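Local coordinates for protein arsenite methyltransferase (Chlamydomonas reinhardtii, PDB 5EVJ) that probably methylates trivalent arsenic, transferring methyl groups from S-adenosylmethionine to give mono-, di- and trimethylated products, at residues R180-A185 against G193-S198. The protein carries 15 engineered substitutions. Sequence-based numbering, arbitrary orientation.
Sequences RVLSEA and GEMHFS. Engineered in segment 180-185: Ala185 (natural residue Cys).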
# COMPACT_ATOMS: atom_id res chain seq x y z
N ARG A 180 -5.59 6.58 -13.84
CA ARG A 180 -6.70 5.63 -13.84
C ARG A 180 -6.57 4.51 -12.83
O ARG A 180 -7.54 4.19 -12.17
CB ARG A 180 -7.06 5.05 -15.23
CG ARG A 180 -8.54 5.34 -15.49
CD ARG A 180 -9.16 4.74 -16.75
NE ARG A 180 -9.66 3.49 -16.27
CZ ARG A 180 -10.94 3.13 -16.20
NH1 ARG A 180 -11.91 3.88 -16.69
NH2 ARG A 180 -11.20 1.96 -15.64
N VAL A 181 -5.39 3.94 -12.70
CA VAL A 181 -5.17 2.92 -11.68
C VAL A 181 -5.49 3.51 -10.30
O VAL A 181 -6.23 2.93 -9.53
CB VAL A 181 -3.68 2.51 -11.69
CG1 VAL A 181 -3.39 1.47 -10.60
CG2 VAL A 181 -3.25 2.08 -13.06
N LEU A 182 -4.95 4.71 -10.03
CA LEU A 182 -5.17 5.37 -8.76
C LEU A 182 -6.65 5.61 -8.56
O LEU A 182 -7.18 5.26 -7.51
CB LEU A 182 -4.37 6.68 -8.70
CG LEU A 182 -2.98 6.59 -8.08
CD1 LEU A 182 -2.42 5.21 -7.90
CD2 LEU A 182 -1.96 7.45 -8.79
N SER A 183 -7.32 6.18 -9.56
CA SER A 183 -8.74 6.51 -9.35
C SER A 183 -9.63 5.25 -9.25
O SER A 183 -10.66 5.24 -8.53
CB SER A 183 -9.28 7.51 -10.40
OG SER A 183 -9.30 6.97 -11.72
N GLU A 184 -9.17 4.17 -9.88
CA GLU A 184 -9.87 2.87 -9.75
C GLU A 184 -9.72 2.26 -8.37
O GLU A 184 -10.74 1.84 -7.74
CB GLU A 184 -9.47 1.89 -10.88
CG GLU A 184 -10.12 2.40 -12.20
CD GLU A 184 -11.61 2.05 -12.27
OE1 GLU A 184 -12.50 2.96 -12.06
OE2 GLU A 184 -11.86 0.82 -12.52
N ALA A 185 -8.46 2.22 -7.87
CA ALA A 185 -8.18 1.89 -6.45
C ALA A 185 -9.13 2.65 -5.56
O ALA A 185 -9.89 2.06 -4.76
CB ALA A 185 -6.75 2.21 -6.08
N GLY A 193 -11.03 2.37 4.14
CA GLY A 193 -10.01 1.49 3.54
C GLY A 193 -8.73 2.20 3.16
O GLY A 193 -8.61 3.41 3.30
N GLU A 194 -7.80 1.46 2.62
CA GLU A 194 -6.52 1.96 2.33
C GLU A 194 -5.93 1.32 1.04
O GLU A 194 -6.00 0.10 0.84
CB GLU A 194 -5.59 1.64 3.52
CG GLU A 194 -4.18 2.18 3.38
CD GLU A 194 -3.15 1.56 4.34
OE1 GLU A 194 -3.51 0.84 5.30
OE2 GLU A 194 -1.92 1.82 4.15
N MET A 195 -5.27 2.14 0.22
CA MET A 195 -4.32 1.63 -0.74
C MET A 195 -2.95 1.67 -0.11
O MET A 195 -2.50 2.70 0.27
CB MET A 195 -4.33 2.44 -2.02
CG MET A 195 -3.35 1.87 -3.05
SD MET A 195 -3.67 2.63 -4.67
CE MET A 195 -2.36 1.79 -5.59
N HIS A 196 -2.29 0.53 -0.01
CA HIS A 196 -1.06 0.33 0.68
C HIS A 196 -0.14 -0.39 -0.33
O HIS A 196 -0.36 -1.55 -0.65
CB HIS A 196 -1.29 -0.55 1.86
CG HIS A 196 -0.16 -0.63 2.82
ND1 HIS A 196 0.95 -1.43 2.60
CD2 HIS A 196 -0.02 -0.13 4.07
CE1 HIS A 196 1.75 -1.38 3.65
NE2 HIS A 196 1.21 -0.56 4.52
N PHE A 197 0.91 0.27 -0.78
CA PHE A 197 1.68 -0.26 -1.92
C PHE A 197 3.11 0.28 -1.96
O PHE A 197 3.41 1.34 -1.38
CB PHE A 197 0.91 0.06 -3.20
CG PHE A 197 1.07 1.44 -3.69
CD1 PHE A 197 0.49 2.52 -3.04
CD2 PHE A 197 1.77 1.66 -4.88
CE1 PHE A 197 0.61 3.83 -3.54
CE2 PHE A 197 1.90 2.91 -5.41
CZ PHE A 197 1.34 4.01 -4.72
N SER A 198 4.00 -0.48 -2.58
CA SER A 198 5.38 -0.07 -2.69
C SER A 198 5.71 0.13 -4.15
O SER A 198 5.15 -0.55 -5.03
CB SER A 198 6.33 -1.10 -2.03
OG SER A 198 6.14 -2.37 -2.64
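Ala185 and Met195 bring the two backbones closest, their CA atoms 6.9 Å apart, where helix 178-188 packs on one face of strand 193-202. The helix links strand 163-169 to strand 193-202, and these two strands lie side by side and parallel in the sheet, so the contact belongs to a beta-alpha-beta crossover of the Rossmann-like methyltransferase fold. Within the helix, Ala185 N donates to Val181 O at 2.9 Å. The strand is hydrogen-bonded through its backbone to strand 163-169 on one side and, antiparallel, to strand 266-274 on the other.

Met195 takes part in both of the close side-chain contacts, which are apolar and buried. Its CG stands anti to the backbone N (chi1 -178°) and the chain runs on extended, which sends the thioether out from the sheet to the helix. Ala185, an engineered residue where the natural protein has cysteine, directs its methyl at the strand, and CB meets Met195 SD at 3.4 Å; Val166 of the neighbouring strand touches the same alanine. Beyond the sulfur, Met195 CE reaches Leu182 CD1 at 4.1 Å, the two side chains crossing at about a right angle. Leu182 also touches Phe230 and Leu233, tying the crossover helix to helix 227-237. The methionine methyl has an aromatic neighbour in its own strand as well: Met195 CE sits 3.8 Å above the ring plane of Phe197, over the ring centre.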